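PDB 4QIT: nitronate monooxygenase family protein, which uses flavin mononucleotide and molecular oxygen to oxidise alkyl nitronates, with the toxin propionate 3-nitronate as its best and presumed physiological substrate. Local coordinates for residues A206-L211 / L235-S240; V180-G183 / S189-V192. The protein carries 1 engineered substitution. All coordinates share one frame; numbering follows the deposited sequence.

Contact 1: A206-L211 / L235-S240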
# COMPACT_ATOMS: atom_id res chain seq x y z
N ALA A 206 4.66 -5.94 -2.41
CA ALA A 206 3.95 -7.12 -2.91
C ALA A 206 3.89 -7.12 -4.43
O ALA A 206 4.17 -8.15 -5.08
CB ALA A 206 2.54 -7.21 -2.33
N LEU A 207 3.54 -5.98 -5.03
CA LEU A 207 3.34 -5.94 -6.48
C LEU A 207 4.60 -6.29 -7.27
O LEU A 207 4.55 -7.08 -8.22
CB LEU A 207 2.81 -4.58 -6.94
CG LEU A 207 2.46 -4.49 -8.42
CD1 LEU A 207 1.32 -5.43 -8.81
CD2 LEU A 207 2.11 -3.06 -8.80
N VAL A 208 5.73 -5.70 -6.89
CA VAL A 208 6.98 -5.96 -7.59
C VAL A 208 7.37 -7.44 -7.50
O VAL A 208 7.75 -8.05 -8.51
CB VAL A 208 8.12 -5.07 -7.07
CG1 VAL A 208 9.45 -5.44 -7.72
CG2 VAL A 208 7.80 -3.62 -7.37
N ARG A 209 7.25 -8.01 -6.31
CA ARG A 209 7.58 -9.42 -6.13
C ARG A 209 6.66 -10.32 -6.96
O ARG A 209 7.12 -11.28 -7.58
CB ARG A 209 7.51 -9.81 -4.66
CG ARG A 209 8.01 -11.22 -4.42
CD ARG A 209 9.53 -11.27 -4.26
NE ARG A 209 10.01 -12.64 -4.41
CZ ARG A 209 10.54 -13.12 -5.53
NH1 ARG A 209 10.93 -14.39 -5.57
NH2 ARG A 209 10.68 -12.35 -6.61
N LEU A 210 5.37 -10.02 -6.96
CA LEU A 210 4.41 -10.81 -7.72
C LEU A 210 4.70 -10.78 -9.22
O LEU A 210 4.68 -11.82 -9.89
CB LEU A 210 2.98 -10.31 -7.47
CG LEU A 210 2.41 -10.57 -6.07
CD1 LEU A 210 1.13 -9.77 -5.83
CD2 LEU A 210 2.15 -12.06 -5.86
N LEU A 211 4.98 -9.60 -9.74
CA LEU A 211 5.26 -9.46 -11.16
C LEU A 211 6.62 -10.07 -11.54
O LEU A 211 6.74 -10.66 -12.60
CB LEU A 211 5.15 -8.00 -11.59
CG LEU A 211 3.78 -7.51 -12.07
CD1 LEU A 211 2.59 -8.08 -11.29
CD2 LEU A 211 3.72 -5.99 -12.19
N LEU A 235 15.34 -4.06 -6.24
CA LEU A 235 16.13 -5.06 -6.95
C LEU A 235 16.11 -6.41 -6.23
O LEU A 235 16.06 -7.46 -6.89
CB LEU A 235 17.57 -4.56 -7.14
CG LEU A 235 17.69 -3.24 -7.90
CD1 LEU A 235 19.15 -2.86 -8.08
CD2 LEU A 235 16.98 -3.30 -9.24
N GLU A 236 16.15 -6.43 -4.90
CA GLU A 236 16.02 -7.68 -4.18
C GLU A 236 14.70 -8.37 -4.48
O GLU A 236 14.62 -9.60 -4.53
CB GLU A 236 16.18 -7.47 -2.66
CG GLU A 236 17.62 -7.17 -2.23
CD GLU A 236 18.55 -8.36 -2.39
OE1 GLU A 236 18.06 -9.48 -2.63
OE2 GLU A 236 19.78 -8.18 -2.25
N LEU A 237 13.65 -7.58 -4.72
CA LEU A 237 12.32 -8.14 -5.00
C LEU A 237 12.22 -8.72 -6.41
O LEU A 237 11.26 -9.42 -6.73
CB LEU A 237 11.24 -7.08 -4.78
CG LEU A 237 11.09 -6.61 -3.34
CD1 LEU A 237 10.15 -5.41 -3.29
CD2 LEU A 237 10.57 -7.74 -2.45
N GLY A 238 13.21 -8.41 -7.24
CA GLY A 238 13.25 -8.91 -8.60
C GLY A 238 13.08 -7.86 -9.68
O GLY A 238 13.01 -8.21 -10.85
N ALA A 239 13.00 -6.58 -9.32
CA ALA A 239 12.85 -5.54 -10.33
C ALA A 239 14.11 -5.43 -11.17
O ALA A 239 15.20 -5.76 -10.72
CB ALA A 239 12.55 -4.19 -9.67
N SER A 240 13.94 -4.94 -12.40
CA SER A 240 15.07 -4.67 -13.28
C SER A 240 15.48 -3.21 -13.28
O SER A 240 16.54 -2.86 -13.80
CB SER A 240 14.73 -5.09 -14.71
OG SER A 240 14.46 -6.48 -14.78

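Contact 2: V180-G183 / S189-V192. Engineered in segment 189-192: Ser189 (natural residue His). With NIE (nitroethane), chain D; FMN (flavin mononucleotide), chain C.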
# COMPACT_ATOMS: atom_id res chain seq x y z
N VAL A 180 5.84 -1.26 -15.93
CA VAL A 180 6.12 -0.39 -14.78
C VAL A 180 5.10 -0.74 -13.71
O VAL A 180 3.90 -0.46 -13.84
CB VAL A 180 6.01 1.09 -15.14
CG1 VAL A 180 6.28 1.95 -13.91
CG2 VAL A 180 6.99 1.44 -16.27
N ALA A 181 5.58 -1.39 -12.66
CA ALA A 181 4.73 -1.86 -11.58
C ALA A 181 4.50 -0.72 -10.61
O ALA A 181 5.39 -0.39 -9.83
CB ALA A 181 5.40 -3.01 -10.88
N GLN A 182 3.30 -0.14 -10.65
CA GLN A 182 2.99 0.99 -9.78
C GLN A 182 2.28 0.55 -8.51
O GLN A 182 1.11 0.13 -8.55
CB GLN A 182 2.13 2.01 -10.52
CG GLN A 182 1.95 3.30 -9.75
CD GLN A 182 0.76 4.11 -10.23
OE1 GLN A 182 -0.36 3.61 -10.26
NE2 GLN A 182 0.99 5.38 -10.57
N GLY A 183 2.98 0.68 -7.39
CA GLY A 183 2.42 0.33 -6.10
C GLY A 183 1.53 1.45 -5.56
O GLY A 183 1.56 2.59 -6.06
N SER A 189 -1.52 10.09 -10.54
CA SER A 189 -2.67 9.27 -10.92
C SER A 189 -2.37 7.78 -10.82
O SER A 189 -1.32 7.29 -11.27
CB SER A 189 -3.16 9.61 -12.33
OG SER A 189 -3.60 10.96 -12.40
N ARG A 190 -3.30 7.04 -10.23
CA ARG A 190 -3.17 5.59 -10.21
C ARG A 190 -3.35 5.00 -11.61
O ARG A 190 -4.23 5.40 -12.35
CB ARG A 190 -4.14 4.96 -9.22
CG ARG A 190 -3.70 5.25 -7.79
CD ARG A 190 -4.29 4.36 -6.73
NE ARG A 190 -4.27 2.92 -7.01
CZ ARG A 190 -3.20 2.13 -7.06
NH1 ARG A 190 -1.97 2.61 -6.89
NH2 ARG A 190 -3.36 0.84 -7.28
N GLY A 191 -2.50 4.04 -11.96
CA GLY A 191 -2.51 3.47 -13.30
C GLY A 191 -3.59 2.43 -13.54
O GLY A 191 -3.50 1.68 -14.51
N VAL A 192 -4.59 2.36 -12.66
CA VAL A 192 -5.67 1.38 -12.77
C VAL A 192 -6.37 1.47 -14.13
O VAL A 192 -6.77 2.56 -14.56
CB VAL A 192 -6.72 1.59 -11.66
CG1 VAL A 192 -7.86 0.57 -11.81
CG2 VAL A 192 -6.07 1.48 -10.29
N3 NIE D . -0.59 12.84 -12.48
C1 NIE D . -1.66 11.94 -14.39
C2 NIE D . -0.96 13.14 -13.81
O4 NIE D . -0.06 11.75 -12.24
O5 NIE D . -1.17 13.53 -11.46
N1 FMN C . 2.64 8.89 -14.48
C2 FMN C . 2.28 8.97 -15.82
O2 FMN C . 2.18 7.93 -16.47
N3 FMN C . 2.07 10.18 -16.44
C4 FMN C . 2.19 11.33 -15.70
O4 FMN C . 2.00 12.43 -16.20
C4A FMN C . 2.53 11.26 -14.36
N5 FMN C . 2.64 12.42 -13.65
C5A FMN C . 3.00 12.40 -12.32
C6 FMN C . 3.11 13.61 -11.65
C7 FMN C . 3.47 13.65 -10.32
C7M FMN C . 3.59 14.99 -9.67
C8 FMN C . 3.71 12.45 -9.64
C8M FMN C . 4.10 12.47 -8.19
C9 FMN C . 3.60 11.23 -10.32
C9A FMN C . 3.24 11.20 -11.68
N10 FMN C . 3.12 10.00 -12.39
C10 FMN C . 2.76 10.04 -13.73
C1' FMN C . 3.35 8.68 -11.70
C2' FMN C . 4.78 8.17 -11.84
O2' FMN C . 4.96 7.66 -13.13
C3' FMN C . 5.05 7.04 -10.85
O3' FMN C . 4.01 6.09 -10.84
C4' FMN C . 5.14 7.65 -9.47
O4' FMN C . 5.75 8.93 -9.55
C5' FMN C . 6.00 6.76 -8.60
O5' FMN C . 5.71 7.15 -7.29
P FMN C . 6.72 8.04 -6.45
O1P FMN C . 8.11 7.88 -7.00
O2P FMN C . 6.59 7.59 -5.02
O3P FMN C . 6.26 9.44 -6.64
O HOH W 1 -0.84 -0.41 -6.89

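Contact 1: A206-L211 / L235-S240
Val208 and Arg209, neighbours on helix 204-212, meet the chain where it leaves helix 228-236. The CB of Val208 points toward that chain, and its CG1 methyl does the touching. It packs on Leu237 CB at 3.8 Å and on Ala239 CB at 3.9 Å, so one methyl serves both residues. CG1 lies anti to the backbone N (chi1 174°), which places this methyl, not CG2, against Leu237 and Ala239. The side chains of Val208 and Leu237 cross at about a right angle. Val208 and Ala239 both also touch Ala221 of strand 219-222, so this apolar patch continues inward to the barrel.

Arg209 follows on the outer side. Its chain bends at chi2 (85°), and CD passes Leu237 CD2 at 4.1 Å. Its NH2 gives a hydrogen bond of 3.0 Å to Leu237 O. The bond is bent, with an N-H...O angle of 139°, and NH2 stands above the carbonyl plane rather than on a lone pair. The stronger polar partner is Asp227 of the second subunit, which takes NE in a salt bridge. Arg209 thus ties the end of the neighbouring helix to the dimer interface. Leu237 also packs on Ala233 of that subunit.

The carbonyl that accepts this bond belongs to Leu237, just before Gly238, which has positive phi and ends the helix in a Schellman motif. Gly238 N bonds back to Leu235 O at 3.0 Å. Two successive outer helices of a TIM barrel are joined here, beside the strand that lies between them in sequence.

Contact 2: V180-G183 / S189-V192
The amide of Gln182 reaches across to the backbone of Ser189, Arg190 and Gly191 and bonds through both its ends. OE1 accepts Gly191 N at 2.8 Å, with an N-H...O angle of 160°. NE2 donates to Ser189 O at 3.1 Å in a nearly straight bond, and that oxygen lies in the amide plane. NE2 also donates to O3' of the flavin mononucleotide ribityl chain at 3.1 Å. The three bonds fix the rotation of the amide and link cofactor to loop. Gln182 CG is anti to the backbone N (chi1 -171°) and the chain runs on extended, which brings the amide to the loop. Ser189 O has a second donor in His139 NE2.

Ser189 replaces a natural histidine by engineering. Its CB points away from Gln182, toward the nitroethane side. Its backbone N bonds nitroethane O4 at 2.8 Å, so one residue faces the ligand with its N and Gln182 with its O.

Arg190 bends at chi3 and brings its guanidinium back toward the strand end. Gly183 O lies at the group's edge, 3.6 Å from NH1. A water links Arg190 to the strand backbone instead: it donates to Gln182 O at 2.6 Å and accepts from Arg190 NH2 at 2.8 Å. The stronger partner of Arg190 is Asp199, in a salt bridge to NE.

TIM barrels carry their active sites at the C-terminal ends of their strands, as here. Strand 178-182 runs between barrel strands 157-162 and 219-222, with Ala181 against helix 204-212. Segment 189-192 leaves short strand 188-189, which pairs with strand 283-285, and runs over the C-terminal end of strand 178-182.

How the contacts relate
Contact 2 comes first along the chain, and the loop that leaves it leads into helix 204-212 of contact 1. Their centres are about 14 Å apart. They touch through the inner face of that helix: Leu207 CD2 packs on Gln182 O at 3.4 Å, and Leu211 CD2 on Ala181 CB at 3.7 Å. The helix therefore meets the flavin-binding strand on one side and the end of helix 228-236 on another. Contact 2 bonds both flavin and nitroethane directly. Contact 1 lies farther out, at the subunit interface, with the side chain of Val208 about 11 Å from the flavin.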